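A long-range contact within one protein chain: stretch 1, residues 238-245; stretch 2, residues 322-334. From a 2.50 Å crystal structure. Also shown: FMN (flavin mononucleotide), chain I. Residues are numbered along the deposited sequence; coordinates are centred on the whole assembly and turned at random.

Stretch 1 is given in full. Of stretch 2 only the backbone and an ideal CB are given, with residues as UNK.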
# COMPACT_ATOMS: atom_id res chain seq x y z
N GLY A 238 -11.50 6.18 -9.42
CA GLY A 238 -12.72 6.16 -8.61
C GLY A 238 -12.89 7.38 -7.73
O GLY A 238 -13.70 8.26 -8.02
N THR A 239 -12.11 7.45 -6.66
CA THR A 239 -12.27 8.47 -5.64
C THR A 239 -12.28 9.91 -6.19
O THR A 239 -13.00 10.76 -5.67
CB THR A 239 -11.18 8.32 -4.59
OG1 THR A 239 -11.31 7.04 -3.97
CG2 THR A 239 -11.26 9.41 -3.55
N ALA A 240 -11.54 10.17 -7.26
CA ALA A 240 -11.36 11.54 -7.74
C ALA A 240 -12.56 12.07 -8.55
O ALA A 240 -12.67 13.26 -8.77
CB ALA A 240 -10.08 11.67 -8.55
N TYR A 241 -13.49 11.19 -8.92
CA TYR A 241 -14.79 11.64 -9.46
C TYR A 241 -15.88 11.97 -8.42
O TYR A 241 -16.95 12.43 -8.79
CB TYR A 241 -15.35 10.59 -10.42
CG TYR A 241 -14.64 10.51 -11.74
CD1 TYR A 241 -14.82 11.49 -12.70
CD2 TYR A 241 -13.79 9.43 -12.05
CE1 TYR A 241 -14.19 11.42 -13.93
CE2 TYR A 241 -13.19 9.32 -13.30
CZ TYR A 241 -13.39 10.33 -14.24
OH TYR A 241 -12.79 10.27 -15.48
N LEU A 242 -15.63 11.70 -7.13
CA LEU A 242 -16.72 11.64 -6.14
C LEU A 242 -17.32 13.00 -5.77
O LEU A 242 -18.37 13.05 -5.12
CB LEU A 242 -16.25 10.96 -4.85
CG LEU A 242 -16.04 9.45 -4.93
CD1 LEU A 242 -15.41 8.95 -3.63
CD2 LEU A 242 -17.33 8.71 -5.23
N LEU A 243 -16.67 14.08 -6.17
CA LEU A 243 -17.21 15.41 -5.94
C LEU A 243 -17.77 16.04 -7.21
O LEU A 243 -18.24 17.18 -7.17
CB LEU A 243 -16.13 16.34 -5.35
CG LEU A 243 -15.65 16.07 -3.93
CD1 LEU A 243 -14.75 17.20 -3.47
CD2 LEU A 243 -16.82 15.91 -2.98
N CYS A 244 -17.69 15.32 -8.33
CA CYS A 244 -18.25 15.81 -9.59
C CYS A 244 -19.76 15.93 -9.47
O CYS A 244 -20.39 15.12 -8.79
CB CYS A 244 -17.92 14.86 -10.74
SG CYS A 244 -16.17 14.79 -11.13
N PRO A 245 -20.35 16.93 -10.14
CA PRO A 245 -21.82 17.10 -10.10
C PRO A 245 -22.60 15.92 -10.69
O PRO A 245 -23.78 15.77 -10.40
CB PRO A 245 -22.08 18.38 -10.92
CG PRO A 245 -20.85 18.60 -11.72
CD PRO A 245 -19.70 17.95 -10.99
N UNK A 322 -17.99 5.25 4.05
CA UNK A 322 -17.46 6.42 3.38
C UNK A 322 -16.33 5.97 2.47
O UNK A 322 -15.17 6.21 2.75
CB UNK A 322 -16.98 7.47 4.38
N UNK A 323 -16.67 5.24 1.43
CA UNK A 323 -15.68 4.65 0.58
C UNK A 323 -14.79 5.73 -0.06
O UNK A 323 -15.29 6.74 -0.53
CB UNK A 323 -16.36 3.80 -0.49
N UNK A 324 -13.47 5.51 -0.04
CA UNK A 324 -12.46 6.54 -0.37
C UNK A 324 -11.08 5.89 -0.33
O UNK A 324 -10.81 5.05 0.51
CB UNK A 324 -12.53 7.72 0.60
N UNK A 325 -10.25 6.20 -1.31
CA UNK A 325 -8.90 5.66 -1.39
C UNK A 325 -7.95 6.46 -0.54
O UNK A 325 -8.35 7.36 0.16
CB UNK A 325 -8.41 5.63 -2.84
N UNK A 326 -6.67 6.15 -0.63
CA UNK A 326 -5.69 6.76 0.25
C UNK A 326 -5.18 8.08 -0.27
O UNK A 326 -4.30 8.69 0.36
CB UNK A 326 -4.51 5.81 0.46
N UNK A 327 -5.72 8.54 -1.38
CA UNK A 327 -5.39 9.87 -1.90
C UNK A 327 -6.67 10.58 -2.29
O UNK A 327 -7.23 10.32 -3.35
CB UNK A 327 -4.44 9.78 -3.09
N UNK A 328 -7.19 11.40 -1.38
CA UNK A 328 -8.37 12.18 -1.64
C UNK A 328 -8.06 13.53 -2.30
O UNK A 328 -8.96 14.28 -2.62
CB UNK A 328 -9.13 12.40 -0.33
N UNK A 329 -6.79 13.82 -2.54
CA UNK A 329 -6.40 15.17 -2.94
C UNK A 329 -6.83 15.55 -4.37
O UNK A 329 -6.62 16.68 -4.80
CB UNK A 329 -4.88 15.31 -2.82
N UNK A 330 -7.35 14.60 -5.14
CA UNK A 330 -7.69 14.84 -6.55
C UNK A 330 -9.16 15.16 -6.81
O UNK A 330 -9.54 15.46 -7.95
CB UNK A 330 -7.30 13.61 -7.38
N UNK A 331 -9.97 15.07 -5.76
CA UNK A 331 -11.40 15.33 -5.88
C UNK A 331 -11.60 16.81 -6.11
O UNK A 331 -10.95 17.63 -5.48
CB UNK A 331 -12.16 14.86 -4.64
N UNK A 332 -12.45 17.13 -7.08
CA UNK A 332 -12.72 18.50 -7.48
C UNK A 332 -14.19 18.58 -7.89
O UNK A 332 -14.72 17.65 -8.51
CB UNK A 332 -11.80 18.94 -8.62
N UNK A 333 -14.84 19.68 -7.55
CA UNK A 333 -16.25 19.86 -7.92
C UNK A 333 -16.38 20.54 -9.29
O UNK A 333 -16.96 21.60 -9.40
CB UNK A 333 -16.98 20.68 -6.85
N UNK A 334 -15.81 19.91 -10.32
CA UNK A 334 -16.00 20.36 -11.69
C UNK A 334 -16.60 19.25 -12.55
O UNK A 334 -16.58 18.11 -12.15
CB UNK A 334 -14.67 20.83 -12.28
N1 FMN I . -15.55 -1.63 -7.89
C2 FMN I . -16.47 -2.48 -8.45
O2 FMN I . -16.07 -3.44 -9.16
N3 FMN I . -17.79 -2.33 -8.26
C4 FMN I . -18.29 -1.33 -7.51
O4 FMN I . -19.52 -1.21 -7.33
C4A FMN I . -17.35 -0.40 -6.87
N5 FMN I . -17.81 0.63 -6.14
C5A FMN I . -16.97 1.53 -5.61
C6 FMN I . -17.52 2.58 -4.88
C7 FMN I . -16.72 3.55 -4.32
C7M FMN I . -17.37 4.65 -3.52
C8 FMN I . -15.24 3.46 -4.49
C8M FMN I . -14.35 4.52 -3.87
C9 FMN I . -14.67 2.40 -5.22
C9A FMN I . -15.49 1.41 -5.79
N10 FMN I . -14.99 0.33 -6.58
C10 FMN I . -15.92 -0.59 -7.11
C1' FMN I . -13.55 0.10 -6.80
C2' FMN I . -13.04 0.86 -8.02
O2' FMN I . -13.38 0.12 -9.20
C3' FMN I . -11.52 1.05 -7.95
O3' FMN I . -10.89 -0.18 -7.59
C4' FMN I . -11.07 2.10 -6.92
O4' FMN I . -11.96 3.21 -6.81
C5' FMN I . -9.68 2.57 -7.31
O5' FMN I . -9.11 3.40 -6.31
P FMN I . -9.39 4.98 -6.18
O1P FMN I . -9.59 5.53 -7.58
O2P FMN I . -8.15 5.49 -5.50
O3P FMN I . -10.62 5.01 -5.35

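Position 322 has no atom of stretch 1 within 5.5 Å of its ideal CB, so its identity stays open; L322 is deposited and does not touch stretch 1. At 323 the CB again finds nothing of stretch 1 that near, but the flavin's dimethyl edge lies beside it, which favours an apolar or aromatic group. It is W323: its CB is 3.3 Å from FMN C7M, and that methyl sits at the edge of the indole, near its plane. Its backbone also meets stretch 1, W323 O lying 3.8 Å from L242 CD1.

At 324 the extended backbone (phi/psi -176/137°) sets CB sideways, 4.7 Å from T239 CG2 and 5.3 Å from L242 CD1. Two methyls at that range suit a small or medium apolar side chain, such as alanine, valine or cysteine. C324 is deposited; with chi1 at 178° (t), its SG comes 3.9 Å from T239 CG2.

Position 325 is the most constrained. An ideal CB would point toward stretch 1, 3.4 Å from T239 OG1, and would clash with FMN O2P at 2.7 Å. Glycine is therefore strongly indicated, and G325 is found. G325 N donates a hydrogen bond to T239 OG1 (3.0 Å, 146° at the hydrogen). T239 OG1 in turn donates to FMN O3P (2.5 Å), so one side chain links the second stretch to the phosphate.

CB points away at 326, so many residues would do; it is Q326. At 327 CB is sideways and beyond 5.5 Å of stretch 1, which again decides little. N327 turns its OD1 back to its own stretch, to position 329. A type I turn begins at 328, where CB is 4.9 Å from T239 CG2; something small is adequate, and A328 occupies it. Nothing of stretch 1 nears the CB of 329; the deposited S329 donates from N (3.1 Å) and OG (2.7 Å) to N327 OD1.

An ideal CB at 330 would lie 3.6 Å from A240 CB, close to contact distance, so alanine or another small residue would also suit, and glycine is one of several possibilities; G330 is deposited, and G330 O is 3.9 Å from A240 CB.

At 331 CB lies 3.7 Å from L243 CD1 and 4.3 Å from T239 O, a mixed setting that suits alanine, serine, cysteine or a modest apolar group. C331 packs its CB against L243 CD1, while chi1 of -48° (m) brings SG to 3.2 Å from T239 O.

CB points away at 332, allowing a long polar chain; R332 is there. Its backbone does the bridging: a water accepts from R332 N and L243 N, both 3.0 Å from its oxygen, and donates to A240 O at 2.5 Å.

The CB of 333 is 3.7 Å from L243 O, so a small residue fits: A333, whose CA makes a CA-H...O contact with L243 O at 3.4 Å. At 334 CB points away, leaving the choice wide; I334 O lies 3.3 Å from P245 CD.

Stretch 2, residues 322-334: LWCGQNASGCRAI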
# COMPACT_ATOMS: atom_id res chain seq x y z
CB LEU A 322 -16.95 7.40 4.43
CG LEU A 322 -17.96 8.00 5.41
CD1 LEU A 322 -17.21 8.68 6.54
CD2 LEU A 322 -18.85 8.99 4.69
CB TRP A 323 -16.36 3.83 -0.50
CG TRP A 323 -17.05 2.54 -0.06
CD1 TRP A 323 -17.86 1.79 -0.83
CD2 TRP A 323 -16.98 1.86 1.22
NE1 TRP A 323 -18.29 0.67 -0.14
CE2 TRP A 323 -17.80 0.72 1.13
CE3 TRP A 323 -16.36 2.14 2.44
CZ2 TRP A 323 -17.98 -0.17 2.19
CZ3 TRP A 323 -16.52 1.25 3.50
CH2 TRP A 323 -17.32 0.09 3.36
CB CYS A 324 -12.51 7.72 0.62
SG CYS A 324 -11.27 9.04 0.33
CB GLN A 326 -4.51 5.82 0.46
CG GLN A 326 -4.80 4.67 1.39
CD GLN A 326 -3.53 3.91 1.76
OE1 GLN A 326 -2.66 3.66 0.90
NE2 GLN A 326 -3.41 3.54 3.02
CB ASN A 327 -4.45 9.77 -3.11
CG ASN A 327 -3.75 11.08 -3.43
OD1 ASN A 327 -4.18 12.14 -3.02
ND2 ASN A 327 -2.65 10.99 -4.16
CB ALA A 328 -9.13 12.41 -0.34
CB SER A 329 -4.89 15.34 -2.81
OG SER A 329 -4.22 14.68 -3.88
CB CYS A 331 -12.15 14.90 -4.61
SG CYS A 331 -11.75 13.24 -4.02
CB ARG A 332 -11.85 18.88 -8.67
CG ARG A 332 -10.34 18.87 -8.43
CD ARG A 332 -9.58 19.23 -9.71
NE ARG A 332 -9.91 20.57 -10.19
CZ ARG A 332 -9.40 21.13 -11.29
NH1 ARG A 332 -8.52 20.49 -12.03
NH2 ARG A 332 -9.77 22.35 -11.64
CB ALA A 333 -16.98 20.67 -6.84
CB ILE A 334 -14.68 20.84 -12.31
CG1 ILE A 334 -13.64 19.72 -12.27
CG2 ILE A 334 -14.18 22.08 -11.58
CD1 ILE A 334 -12.56 19.89 -13.30
O HOH W 1 -14.33 14.93 -7.91
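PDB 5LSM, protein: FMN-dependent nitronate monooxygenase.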